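Local atomic coordinates of pectate lyase II (Xanthomonas campestris pv. campestris, PDB entry 2QY1), a protein that probably cleaves pectate by the lyase reaction of polysaccharide lyase family 1, as a secreted enzyme of polysaccharide degradation. Residues K15-V20 with G38-Y43; A21-M26 with K64-K69; G45-G50 with A83-I88; H95-Q100 with S127-D132; V3-G8 with L302-T307. The protein carries 2 engineered substitutions. All coordinates share one frame; numbering follows the deposited sequence.

In the fold
The five contacts illustrate how chemistry follows position in a parallel beta-helix. Contact 4 is the core case, with in-register backbone bonds between neighbouring coils and side chains stacked along each face. Contact 1 uses the same kind of parallel ladder at a partly exposed edge, where it is shorter and extended by a water. Contact 2 shares the helix 23-32 region with contact 1 but lacks hydrogen bonds across it, relying on apolar side chains and a ring edge against the backbone. Contact 3 touches contact 2 through strand pairing and combines one backbone bridge with aromatic faces. Contact 5, outside the coils, joins the N-terminal segment to a late loop through tyrosines and water; Lys128 ties it to contact 4.

Contact 1 (K15-V20 with G38-Y43); sequences KVPVNV and GLVLNY
A parallel strand pair at the N-terminal end of the beta-helix brings Val18-Val20 beside Leu39-Tyr43, with helix 23-32 making the connection between them. On its other edge the strand 39-43 is bonded through Leu39 and Leu41 to Thr75 and Lys77, so the pair is the start of a longer parallel series, and residues 15-20 form its partly exposed margin. Backbone bonds zigzag across the gap. Val18 N gives its hydrogen to Val40 O at 2.7 Å, almost straight and in the carbonyl plane. Val18 O receives Asn42 N from above its carbonyl plane, and Val20 N closes the ladder on Asn42 O at 2.9 Å. The two strand axes nevertheless splay by 37°, and before Val18 direct bonding gives way to a water.

The side chains divide between the two faces. On one, Val40 spreads its branches: CG1, anti to its backbone N, lies beside Pro17 CG at 4.0 Å, whereas CG2 is turned beside that N and reaches Lys15 O at 3.6 Å. On the other, Val18 CB rests on Leu41 CD2 at 4.0 Å, and Leu41 continues inward onto Met26, Ala29 and Ile30 of the connecting helix. Val20 is buried on this same face, its CG2 near Tyr43 CB. Lys15 CG comes nearest to Gly38 O, at 3.9 Å, while the rest of that lysine leads away. Water 1 spans the frayed end, donating to Val16 O and accepting from Val40 N at 2.8 Å.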
# COMPACT_ATOMS: atom_id res chain seq x y z
N LYS A 15 -3.96 23.73 8.37
CA LYS A 15 -3.28 24.78 7.61
C LYS A 15 -4.01 25.03 6.29
O LYS A 15 -4.55 24.10 5.69
CB LYS A 15 -1.81 24.42 7.35
CG LYS A 15 -0.93 24.30 8.60
CD LYS A 15 -0.71 25.64 9.31
CE LYS A 15 0.03 25.44 10.62
NZ LYS A 15 -0.03 26.65 11.49
N VAL A 16 -4.02 26.29 5.87
CA VAL A 16 -4.63 26.68 4.60
C VAL A 16 -3.90 25.96 3.45
O VAL A 16 -2.69 26.11 3.30
CB VAL A 16 -4.61 28.22 4.40
CG1 VAL A 16 -5.07 28.60 3.00
CG2 VAL A 16 -5.47 28.90 5.46
N PRO A 17 -4.64 25.15 2.67
CA PRO A 17 -4.08 24.38 1.56
C PRO A 17 -3.38 25.24 0.51
O PRO A 17 -3.85 26.33 0.16
CB PRO A 17 -5.30 23.69 0.95
CG PRO A 17 -6.26 23.58 2.08
CD PRO A 17 -6.08 24.87 2.83
N VAL A 18 -2.24 24.75 0.02
CA VAL A 18 -1.53 25.34 -1.09
C VAL A 18 -1.97 24.59 -2.34
O VAL A 18 -1.74 23.38 -2.45
CB VAL A 18 0.01 25.22 -0.89
CG1 VAL A 18 0.78 25.82 -2.08
CG2 VAL A 18 0.44 25.89 0.41
N ASN A 19 -2.62 25.29 -3.26
CA ASN A 19 -3.05 24.67 -4.52
C ASN A 19 -1.85 24.40 -5.42
O ASN A 19 -1.07 25.30 -5.72
CB ASN A 19 -4.07 25.55 -5.24
CG ASN A 19 -5.34 25.77 -4.43
OD1 ASN A 19 -5.69 24.96 -3.57
ND2 ASN A 19 -6.02 26.88 -4.70
N VAL A 20 -1.71 23.14 -5.83
CA VAL A 20 -0.65 22.74 -6.75
C VAL A 20 -1.25 21.99 -7.94
O VAL A 20 -1.88 20.95 -7.76
CB VAL A 20 0.48 21.92 -6.04
CG1 VAL A 20 1.20 22.79 -5.01
CG2 VAL A 20 -0.07 20.65 -5.38
N GLY A 38 3.54 22.14 9.65
CA GLY A 38 2.36 21.85 8.85
C GLY A 38 2.38 22.42 7.44
O GLY A 38 2.62 23.61 7.25
N LEU A 39 2.13 21.54 6.47
CA LEU A 39 1.96 21.93 5.07
C LEU A 39 0.83 21.09 4.46
O LEU A 39 0.85 19.87 4.53
CB LEU A 39 3.26 21.71 4.28
CG LEU A 39 3.23 21.89 2.76
CD1 LEU A 39 3.09 23.37 2.36
CD2 LEU A 39 4.47 21.27 2.11
N VAL A 40 -0.16 21.76 3.87
CA VAL A 40 -1.25 21.06 3.20
C VAL A 40 -1.24 21.39 1.72
O VAL A 40 -1.31 22.56 1.33
CB VAL A 40 -2.64 21.39 3.82
CG1 VAL A 40 -3.75 20.66 3.07
CG2 VAL A 40 -2.66 21.01 5.29
N LEU A 41 -1.14 20.35 0.90
CA LEU A 41 -1.10 20.51 -0.55
C LEU A 41 -2.38 19.99 -1.20
O LEU A 41 -2.72 18.81 -1.06
CB LEU A 41 0.13 19.82 -1.14
CG LEU A 41 1.49 20.24 -0.57
CD1 LEU A 41 2.60 19.30 -1.04
CD2 LEU A 41 1.83 21.68 -0.93
N ASN A 42 -3.07 20.88 -1.89
CA ASN A 42 -4.27 20.53 -2.64
C ASN A 42 -3.90 20.32 -4.11
O ASN A 42 -3.70 21.28 -4.85
CB ASN A 42 -5.33 21.63 -2.48
CG ASN A 42 -6.56 21.42 -3.36
OD1 ASN A 42 -7.01 22.34 -4.04
ND2 ASN A 42 -7.11 20.22 -3.32
N TYR A 43 -3.80 19.05 -4.51
CA TYR A 43 -3.46 18.71 -5.89
C TYR A 43 -4.67 18.77 -6.81
O TYR A 43 -5.64 18.03 -6.63
CB TYR A 43 -2.78 17.34 -5.99
CG TYR A 43 -2.55 16.91 -7.42
CD1 TYR A 43 -1.64 17.59 -8.23
CD2 TYR A 43 -3.27 15.85 -7.97
CE1 TYR A 43 -1.43 17.21 -9.56
CE2 TYR A 43 -3.07 15.46 -9.30
CZ TYR A 43 -2.15 16.15 -10.09
OH TYR A 43 -1.96 15.77 -11.40
O HOH W 1 -0.37 24.53 4.00

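Contact 2 (A21-M26 with K64-K69); sequences ATFEAM and KTVQIK
Phe23 meets the strand 65-69 with the rim of its ring. CD1 touches Val66 CG2 at 3.4 Å, near the ring plane, while CE1 comes equally close to the backbone, 3.4 Å from Thr65 N. Thr65 C and Val66 N lie in that plane too, so the ring points its edge at the peptide group between them. Lys64 CB sits over one ring face, 4.3 Å from Phe23 CZ, before the lysine chain leads off. The phenyl group is placed by a CG anti to the backbone N (chi1 165°), and it slides past Val66 in the opposite direction.

Met26 meets both branches of Val66, its SD lying 3.9 Å from Val66 CG1 and equally far from Val66 CG2. The methionine chain crosses the valine at about a right angle, and the bend at chi3 carries CE beyond the sulfur. Phe23 and Met26 belong to the first turn of helix 23-32, which packs at the N-terminal end of the parallel beta-helix. Thr22 is its N-cap: OG1 accepts from Ala25 N at 3.0 Å, and Thr22 O takes Met26 N.

Further out, Val66 is fixed by backbone bonds to Gly87 and Arg89 on the neighbouring strand, and Gln27 and Ile30 of the helix touch its side chain. Gln27 OE1 accepts from Gln67 N, a polar link one helical residue past Met26. Met26 also reaches Leu41, Tyr43 and Ile76.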
# COMPACT_ATOMS: atom_id res chain seq x y z
N ALA A 21 -1.08 22.53 -9.13
CA ALA A 21 -1.70 21.98 -10.33
C ALA A 21 -0.85 20.92 -11.02
O ALA A 21 -1.34 20.18 -11.88
CB ALA A 21 -2.06 23.09 -11.31
N THR A 22 0.43 20.87 -10.66
CA THR A 22 1.37 19.98 -11.33
C THR A 22 2.33 19.28 -10.37
O THR A 22 2.53 19.70 -9.22
CB THR A 22 2.25 20.74 -12.36
OG1 THR A 22 3.06 21.71 -11.68
CG2 THR A 22 1.41 21.43 -13.43
N PHE A 23 2.90 18.20 -10.89
CA PHE A 23 4.06 17.51 -10.33
C PHE A 23 5.13 18.49 -9.83
O PHE A 23 5.56 18.41 -8.68
CB PHE A 23 4.58 16.57 -11.44
CG PHE A 23 5.96 16.02 -11.21
CD1 PHE A 23 6.23 15.22 -10.11
CD2 PHE A 23 6.97 16.26 -12.14
CE1 PHE A 23 7.50 14.70 -9.91
CE2 PHE A 23 8.24 15.75 -11.95
CZ PHE A 23 8.51 14.97 -10.83
N GLU A 24 5.54 19.43 -10.68
CA GLU A 24 6.61 20.38 -10.36
C GLU A 24 6.21 21.39 -9.27
O GLU A 24 7.01 21.72 -8.40
CB GLU A 24 7.09 21.11 -11.62
CG GLU A 24 7.80 20.21 -12.64
CD GLU A 24 6.84 19.51 -13.60
OE1 GLU A 24 5.61 19.69 -13.47
OE2 GLU A 24 7.33 18.78 -14.49
N ALA A 25 4.96 21.87 -9.33
CA ALA A 25 4.44 22.79 -8.32
C ALA A 25 4.39 22.13 -6.94
O ALA A 25 4.69 22.78 -5.94
CB ALA A 25 3.06 23.30 -8.73
N MET A 26 4.03 20.85 -6.90
CA MET A 26 3.98 20.12 -5.63
C MET A 26 5.38 20.01 -5.03
O MET A 26 5.57 20.28 -3.84
CB MET A 26 3.37 18.72 -5.82
CG MET A 26 3.16 17.95 -4.51
SD MET A 26 2.40 16.33 -4.73
CE MET A 26 0.73 16.79 -5.17
N LYS A 64 8.56 9.79 -12.80
CA LYS A 64 8.13 11.11 -12.33
C LYS A 64 7.65 10.92 -10.90
O LYS A 64 6.61 10.29 -10.66
CB LYS A 64 7.01 11.66 -13.21
CG LYS A 64 7.45 12.09 -14.62
CD LYS A 64 6.35 11.87 -15.67
CE LYS A 64 5.14 12.77 -15.46
NZ LYS A 64 4.08 12.55 -16.51
N THR A 65 8.42 11.43 -9.94
CA THR A 65 8.19 11.12 -8.53
C THR A 65 8.40 12.34 -7.63
O THR A 65 9.47 12.96 -7.63
CB THR A 65 9.12 9.96 -8.07
OG1 THR A 65 8.93 8.84 -8.94
CG2 THR A 65 8.81 9.53 -6.62
N VAL A 66 7.36 12.69 -6.87
CA VAL A 66 7.44 13.74 -5.87
C VAL A 66 8.11 13.18 -4.61
O VAL A 66 7.77 12.08 -4.16
CB VAL A 66 6.05 14.32 -5.54
CG1 VAL A 66 6.12 15.33 -4.41
CG2 VAL A 66 5.44 14.97 -6.77
N GLN A 67 9.06 13.92 -4.05
CA GLN A 67 9.80 13.46 -2.87
C GLN A 67 9.52 14.33 -1.65
O GLN A 67 9.71 15.55 -1.70
CB GLN A 67 11.30 13.48 -3.15
CG GLN A 67 11.71 13.23 -4.59
CD GLN A 67 12.44 11.93 -4.78
OE1 GLN A 67 11.84 10.86 -4.87
NE2 GLN A 67 13.76 12.01 -4.85
N ILE A 68 9.06 13.70 -0.58
CA ILE A 68 9.05 14.32 0.74
C ILE A 68 10.21 13.70 1.52
O ILE A 68 10.13 12.55 1.96
CB ILE A 68 7.73 14.10 1.51
CG1 ILE A 68 6.54 14.70 0.75
CG2 ILE A 68 7.81 14.71 2.92
CD1 ILE A 68 5.18 14.25 1.29
N LYS A 69 11.29 14.45 1.67
CA LYS A 69 12.51 13.93 2.28
C LYS A 69 12.91 14.75 3.50
O LYS A 69 13.14 15.95 3.40
CB LYS A 69 13.64 13.90 1.25
CG LYS A 69 14.96 13.32 1.76
CD LYS A 69 15.78 12.81 0.59
CE LYS A 69 17.22 12.57 0.97
NZ LYS A 69 18.05 12.29 -0.23

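Contact 3 (G45-G50 with A83-I88); sequences GKFDFG and AANFGI
Ala83 O is gripped twice, by Phe47 N across the contact and by the hydroxyl of Tyr43. The bond from Phe47 N is 3.0 Å long and nearly straight at the hydrogen, but it arrives 43° out of the carbonyl plane. Ala83 N in turn donates to Gly45 O at 3.0 Å, in plane and on a lone pair. The two bonds make a single bridge opposite Lys46, fastening the loop after strand 39-43 to the segment that leads into strand 87-91 of the beta-helix.

Two phenyl rings, of Phe47 and Phe49, pack on the same segment. Asn85 CB stands over the centre of the Phe47 ring, 3.4 Å from its centroid and almost on the ring normal, a CH-pi contact; the flat amide group follows, only 16° from parallel. Phe47 CD1 lies over a face of Phe49, whose rim atom CE2 meets Ala83 CB at 3.6 Å. The Phe49 ring turns its edge, at CZ, toward Ala84 O, and Phe137 meets the same ring edge-to-face. An Asx turn, Asp48 OD1 accepting from Gly50 N at 3.0 Å, shapes the chain around Phe49.

The backbone N and O of buried Ala83 are thus both met by directional bonds, whereas the side chains rely on weaker CH-pi and apolar contacts.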
# COMPACT_ATOMS: atom_id res chain seq x y z
N GLY A 45 -4.37 18.94 -10.44
CA GLY A 45 -4.06 18.46 -11.79
C GLY A 45 -4.97 17.32 -12.21
O GLY A 45 -5.36 16.50 -11.38
N LYS A 46 -5.32 17.28 -13.49
CA LYS A 46 -6.21 16.26 -14.03
C LYS A 46 -5.57 15.58 -15.23
O LYS A 46 -5.88 15.90 -16.37
CB LYS A 46 -7.55 16.88 -14.45
CG LYS A 46 -8.30 17.61 -13.34
CD LYS A 46 -9.47 18.41 -13.90
CE LYS A 46 -10.63 17.51 -14.33
NZ LYS A 46 -11.32 16.89 -13.16
N PHE A 47 -4.66 14.65 -14.96
CA PHE A 47 -4.00 13.91 -16.03
C PHE A 47 -5.00 13.04 -16.80
O PHE A 47 -5.77 12.28 -16.20
CB PHE A 47 -2.86 13.04 -15.48
CG PHE A 47 -2.06 12.36 -16.56
CD1 PHE A 47 -2.36 11.06 -16.96
CD2 PHE A 47 -1.00 13.02 -17.17
CE1 PHE A 47 -1.63 10.43 -17.96
CE2 PHE A 47 -0.25 12.39 -18.17
CZ PHE A 47 -0.57 11.09 -18.56
N ASP A 48 -4.99 13.18 -18.12
CA ASP A 48 -5.83 12.37 -18.99
C ASP A 48 -5.06 11.10 -19.34
O ASP A 48 -4.09 11.14 -20.09
CB ASP A 48 -6.19 13.15 -20.26
CG ASP A 48 -7.09 12.37 -21.21
OD1 ASP A 48 -7.55 11.26 -20.86
OD2 ASP A 48 -7.35 12.87 -22.32
N PHE A 49 -5.51 9.98 -18.79
CA PHE A 49 -4.84 8.69 -19.00
C PHE A 49 -4.98 8.17 -20.43
O PHE A 49 -4.19 7.34 -20.87
CB PHE A 49 -5.34 7.65 -17.99
CG PHE A 49 -4.96 7.96 -16.57
CD1 PHE A 49 -3.64 7.80 -16.13
CD2 PHE A 49 -5.91 8.42 -15.66
CE1 PHE A 49 -3.28 8.10 -14.82
CE2 PHE A 49 -5.56 8.72 -14.35
CZ PHE A 49 -4.24 8.56 -13.92
N GLY A 50 -5.98 8.69 -21.15
CA GLY A 50 -6.16 8.39 -22.57
C GLY A 50 -5.01 8.84 -23.45
O GLY A 50 -4.88 8.37 -24.59
N ALA A 83 -6.20 13.66 -11.04
CA ALA A 83 -5.49 12.46 -11.44
C ALA A 83 -4.02 12.79 -11.68
O ALA A 83 -3.70 13.84 -12.25
CB ALA A 83 -6.12 11.85 -12.68
N ALA A 84 -3.15 11.88 -11.25
CA ALA A 84 -1.70 12.05 -11.34
C ALA A 84 -1.04 10.94 -12.15
O ALA A 84 -1.38 9.77 -12.00
CB ALA A 84 -1.09 12.08 -9.94
N ASN A 85 -0.11 11.34 -13.02
CA ASN A 85 0.80 10.42 -13.69
C ASN A 85 2.19 10.54 -13.08
O ASN A 85 3.21 10.48 -13.77
CB ASN A 85 0.82 10.69 -15.20
CG ASN A 85 1.51 9.59 -15.99
OD1 ASN A 85 1.21 8.40 -15.85
ND2 ASN A 85 2.45 9.99 -16.83
N PHE A 86 2.22 10.73 -11.76
CA PHE A 86 3.46 10.76 -10.99
C PHE A 86 3.25 10.06 -9.66
O PHE A 86 2.13 10.02 -9.14
CB PHE A 86 3.96 12.21 -10.78
CG PHE A 86 2.98 13.10 -10.05
CD1 PHE A 86 2.94 13.13 -8.66
CD2 PHE A 86 2.10 13.91 -10.77
CE1 PHE A 86 2.04 13.96 -7.99
CE2 PHE A 86 1.20 14.75 -10.11
CZ PHE A 86 1.17 14.77 -8.72
N GLY A 87 4.33 9.49 -9.12
CA GLY A 87 4.30 8.83 -7.82
C GLY A 87 4.76 9.72 -6.69
O GLY A 87 5.18 10.86 -6.92
N ILE A 88 4.68 9.21 -5.47
CA ILE A 88 5.06 9.95 -4.27
C ILE A 88 5.99 9.10 -3.42
O ILE A 88 5.77 7.89 -3.25
CB ILE A 88 3.83 10.38 -3.42
CG1 ILE A 88 2.90 11.29 -4.23
CG2 ILE A 88 4.27 11.10 -2.14
CD1 ILE A 88 1.49 11.40 -3.65

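Contact 4 (H95-Q100 with S127-D132); sequences HNVIIQ and SKIWVD
Three pairs, Val97 with Ile129, Ile98 with Trp130 and Gln100 with Asp132, lie side by side and point the same way, as in the stacks of a parallel beta-helix: strands 97-100 and 129-132 run 5° from exactly parallel, in register. On the face of Val97 and Ile99, which packs against strands 87-91 and 116-119, Ile129 CD1 folds back to Val97 CB at 3.8 Å.

The other face is led by Trp130. Ile98 meets the indole at its edge, CD1 to Trp130 CE3 at 3.7 Å, while Asp132 CB stands over one ring face. Trp130 NE1 bonds to Ser167 OG, as does Asp132 OD1. Gln100, extended beyond CG, gives NE2 to Asp132 OD2 at 2.9 Å in a bond of 175°; the hydrogen bond lies in the amide plane but above that of the carboxylate.

In the backbone ladder, Trp130 N bonds to Val97 O, and Ile99 N to Trp130 O. The chain turns corners at Asn96 and Lys128, both with positive phi. Before them the imidazole of His95, its NE2 held by Asn93 OD1, aims ND1 at Ser127 OG, a short hydrogen bond of 2.6 Å.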
# COMPACT_ATOMS: atom_id res chain seq x y z
N HIS A 95 8.07 12.43 9.30
CA HIS A 95 7.00 11.92 10.17
C HIS A 95 5.70 12.71 10.03
O HIS A 95 5.71 13.87 9.64
CB HIS A 95 7.47 11.93 11.63
CG HIS A 95 8.82 11.32 11.82
ND1 HIS A 95 9.03 9.96 11.85
CD2 HIS A 95 10.04 11.89 11.97
CE1 HIS A 95 10.32 9.72 12.03
NE2 HIS A 95 10.95 10.87 12.10
N ASN A 96 4.58 12.06 10.36
CA ASN A 96 3.26 12.69 10.34
C ASN A 96 2.87 13.18 8.95
O ASN A 96 2.80 14.38 8.68
CB ASN A 96 3.17 13.81 11.39
CG ASN A 96 1.76 14.34 11.57
OD1 ASN A 96 0.79 13.59 11.50
ND2 ASN A 96 1.65 15.64 11.80
N VAL A 97 2.63 12.22 8.05
CA VAL A 97 2.36 12.50 6.65
C VAL A 97 1.07 11.81 6.22
O VAL A 97 0.86 10.63 6.51
CB VAL A 97 3.54 12.03 5.74
CG1 VAL A 97 3.20 12.19 4.26
CG2 VAL A 97 4.82 12.80 6.08
N ILE A 98 0.21 12.56 5.53
CA ILE A 98 -1.02 12.02 4.96
C ILE A 98 -0.95 12.09 3.45
O ILE A 98 -0.61 13.13 2.88
CB ILE A 98 -2.29 12.79 5.45
CG1 ILE A 98 -2.46 12.65 6.96
CG2 ILE A 98 -3.55 12.30 4.71
CD1 ILE A 98 -3.66 13.43 7.52
N ILE A 99 -1.24 10.96 2.80
CA ILE A 99 -1.43 10.92 1.35
C ILE A 99 -2.86 10.42 1.11
O ILE A 99 -3.18 9.29 1.47
CB ILE A 99 -0.39 10.01 0.66
CG1 ILE A 99 1.04 10.51 0.96
CG2 ILE A 99 -0.64 9.93 -0.86
CD1 ILE A 99 2.12 9.46 0.75
N GLN A 100 -3.70 11.28 0.53
CA GLN A 100 -5.14 11.04 0.50
C GLN A 100 -5.81 11.49 -0.80
O GLN A 100 -5.44 12.52 -1.35
CB GLN A 100 -5.78 11.77 1.69
CG GLN A 100 -7.15 11.29 2.09
CD GLN A 100 -7.63 11.97 3.35
OE1 GLN A 100 -7.49 13.19 3.50
NE2 GLN A 100 -8.21 11.20 4.26
N SER A 127 7.57 7.60 10.06
CA SER A 127 6.60 7.09 11.03
C SER A 127 5.37 7.98 11.07
O SER A 127 5.43 9.14 10.67
CB SER A 127 7.22 6.97 12.43
OG SER A 127 7.50 8.24 12.99
N LYS A 128 4.26 7.41 11.56
CA LYS A 128 2.96 8.07 11.55
C LYS A 128 2.61 8.52 10.14
O LYS A 128 2.61 9.71 9.83
CB LYS A 128 2.87 9.23 12.56
CG LYS A 128 3.19 8.87 14.04
CD LYS A 128 2.60 7.52 14.50
CE LYS A 128 1.10 7.58 14.75
NZ LYS A 128 0.59 6.36 15.47
N ILE A 129 2.35 7.55 9.27
CA ILE A 129 1.97 7.82 7.89
C ILE A 129 0.56 7.28 7.66
O ILE A 129 0.23 6.17 8.09
CB ILE A 129 2.95 7.18 6.86
CG1 ILE A 129 4.43 7.38 7.26
CG2 ILE A 129 2.65 7.69 5.43
CD1 ILE A 129 4.93 8.84 7.28
N TRP A 130 -0.28 8.06 6.99
CA TRP A 130 -1.63 7.65 6.66
C TRP A 130 -1.82 7.68 5.15
O TRP A 130 -1.88 8.75 4.55
CB TRP A 130 -2.66 8.55 7.35
CG TRP A 130 -4.08 8.04 7.30
CD1 TRP A 130 -4.49 6.74 7.21
CD2 TRP A 130 -5.28 8.83 7.38
NE1 TRP A 130 -5.87 6.67 7.23
CE2 TRP A 130 -6.37 7.94 7.33
CE3 TRP A 130 -5.53 10.21 7.49
CZ2 TRP A 130 -7.70 8.38 7.38
CZ3 TRP A 130 -6.85 10.64 7.54
CH2 TRP A 130 -7.92 9.73 7.49
N VAL A 131 -1.90 6.50 4.55
CA VAL A 131 -2.15 6.36 3.12
C VAL A 131 -3.63 5.97 2.98
O VAL A 131 -3.99 4.83 3.26
CB VAL A 131 -1.21 5.31 2.47
CG1 VAL A 131 -1.53 5.12 0.98
CG2 VAL A 131 0.26 5.72 2.65
N ASP A 132 -4.47 6.92 2.57
CA ASP A 132 -5.92 6.75 2.69
C ASP A 132 -6.71 7.19 1.45
O ASP A 132 -6.43 8.24 0.88
CB ASP A 132 -6.41 7.52 3.93
CG ASP A 132 -7.91 7.38 4.16
OD1 ASP A 132 -8.35 6.33 4.66
OD2 ASP A 132 -8.64 8.35 3.86

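Contact 5 (V3-G8 with L302-T307); sequences VGYGAG and LGYIYT. Engineered in segment 3-8: Gly8 (natural residue Ala).
Tyr304 brings the late loop 302-307 against the N-terminal segment 3-8, both lying outside the coils of the parallel beta-helix; within segment 3-8, Gly4 to Ala7 form a type I beta turn. Tyr304 CB lies near Gly4 O; a chi1 of 59° sets CG between the backbone N and the carbonyl carbon, and the ring then lies with one face over Gly4. CG and CD2 are part of the rim around the glycine CA, and CD1 lies 3.4 Å from Gly4 C. The CH-pi contact is well centred, Gly4 CA standing 3.4 Å from the Tyr304 ring centroid. Leu302 CB is offset over the opposite face.

At CE1 the ring meets its second partner. This atom is 3.4 Å from Tyr5 N, and it also points into the middle of the Tyr5 ring, 3.7 Å above the plane: a T-shaped pair with planes at 83°. The tip is polar, for Tyr304 OH bonds to His217 ND1 and to Thr195 OG1, and the same threonine oxygen takes Tyr5 N, tying both segments to the coils.

At the tip of Tyr5, Leu302 CD2 touches Tyr5 OH at 3.6 Å. At the other end of the contact Val3 CG1 crosses to Tyr306 CB at 3.8 Å. No direct hydrogen bond joins the segments; water 2 does so, accepting from Gly4 N at 3.0 Å and donating to Ile305 O at 2.8 Å.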
# COMPACT_ATOMS: atom_id res chain seq x y z
N VAL A 3 -7.37 5.10 11.57
CA VAL A 3 -7.57 4.02 12.53
C VAL A 3 -6.44 3.01 12.36
O VAL A 3 -6.09 2.65 11.24
CB VAL A 3 -8.96 3.34 12.35
CG1 VAL A 3 -9.12 2.15 13.29
CG2 VAL A 3 -10.08 4.35 12.56
N GLY A 4 -5.88 2.55 13.47
CA GLY A 4 -4.82 1.55 13.42
C GLY A 4 -3.48 2.09 13.86
O GLY A 4 -3.41 3.05 14.63
N TYR A 5 -2.40 1.47 13.38
CA TYR A 5 -1.05 1.87 13.77
C TYR A 5 -0.69 3.30 13.34
O TYR A 5 0.18 3.94 13.94
CB TYR A 5 -0.00 0.89 13.25
CG TYR A 5 0.12 -0.40 14.05
CD1 TYR A 5 0.48 -0.38 15.40
CD2 TYR A 5 -0.10 -1.64 13.44
CE1 TYR A 5 0.60 -1.56 16.13
CE2 TYR A 5 0.02 -2.83 14.17
CZ TYR A 5 0.37 -2.78 15.51
OH TYR A 5 0.50 -3.95 16.22
N GLY A 6 -1.38 3.80 12.31
CA GLY A 6 -1.20 5.18 11.85
C GLY A 6 -2.08 6.19 12.57
O GLY A 6 -2.14 7.36 12.18
N ALA A 7 -2.77 5.75 13.63
CA ALA A 7 -3.67 6.62 14.39
C ALA A 7 -2.93 7.82 14.97
O ALA A 7 -1.79 7.70 15.42
CB ALA A 7 -4.38 5.84 15.49
N GLY A 8 -3.59 8.98 14.96
CA GLY A 8 -2.98 10.20 15.47
C GLY A 8 -2.23 11.00 14.42
O GLY A 8 -1.77 12.10 14.70
N LEU A 302 -2.48 -4.64 20.19
CA LEU A 302 -2.41 -3.72 19.06
C LEU A 302 -2.20 -2.29 19.57
O LEU A 302 -1.50 -1.50 18.93
CB LEU A 302 -3.68 -3.80 18.21
CG LEU A 302 -3.84 -5.05 17.34
CD1 LEU A 302 -5.30 -5.24 16.94
CD2 LEU A 302 -2.95 -4.98 16.10
N GLY A 303 -2.79 -1.99 20.72
CA GLY A 303 -2.62 -0.69 21.36
C GLY A 303 -3.51 0.38 20.75
O GLY A 303 -3.27 1.57 20.96
N TYR A 304 -4.52 -0.05 20.00
CA TYR A 304 -5.51 0.87 19.43
C TYR A 304 -6.91 0.27 19.34
O TYR A 304 -7.08 -0.96 19.39
CB TYR A 304 -5.06 1.39 18.06
CG TYR A 304 -4.82 0.34 16.99
CD1 TYR A 304 -3.53 0.00 16.60
CD2 TYR A 304 -5.89 -0.30 16.36
CE1 TYR A 304 -3.30 -0.95 15.61
CE2 TYR A 304 -5.67 -1.26 15.37
CZ TYR A 304 -4.38 -1.58 15.00
OH TYR A 304 -4.16 -2.52 14.02
N ILE A 305 -7.89 1.15 19.21
CA ILE A 305 -9.30 0.77 19.10
C ILE A 305 -9.72 0.77 17.63
O ILE A 305 -9.34 1.66 16.87
CB ILE A 305 -10.20 1.75 19.91
CG1 ILE A 305 -9.71 1.88 21.37
CG2 ILE A 305 -11.68 1.35 19.82
CD1 ILE A 305 -9.76 0.60 22.20
N TYR A 306 -10.50 -0.24 17.24
CA TYR A 306 -11.00 -0.34 15.86
C TYR A 306 -12.39 -0.98 15.78
O TYR A 306 -12.73 -1.85 16.58
CB TYR A 306 -9.99 -1.09 14.97
CG TYR A 306 -9.75 -2.54 15.35
CD1 TYR A 306 -8.93 -2.89 16.42
CD2 TYR A 306 -10.33 -3.58 14.61
CE1 TYR A 306 -8.70 -4.22 16.76
CE2 TYR A 306 -10.10 -4.91 14.94
CZ TYR A 306 -9.29 -5.23 16.01
OH TYR A 306 -9.07 -6.55 16.33
N THR A 307 -13.18 -0.53 14.81
CA THR A 307 -14.52 -1.06 14.57
C THR A 307 -14.50 -1.98 13.35
O THR A 307 -14.17 -1.55 12.24
CB THR A 307 -15.56 0.06 14.36
OG1 THR A 307 -15.62 0.89 15.53
CG2 THR A 307 -16.95 -0.51 14.10
O HOH W 2 -7.29 3.35 15.97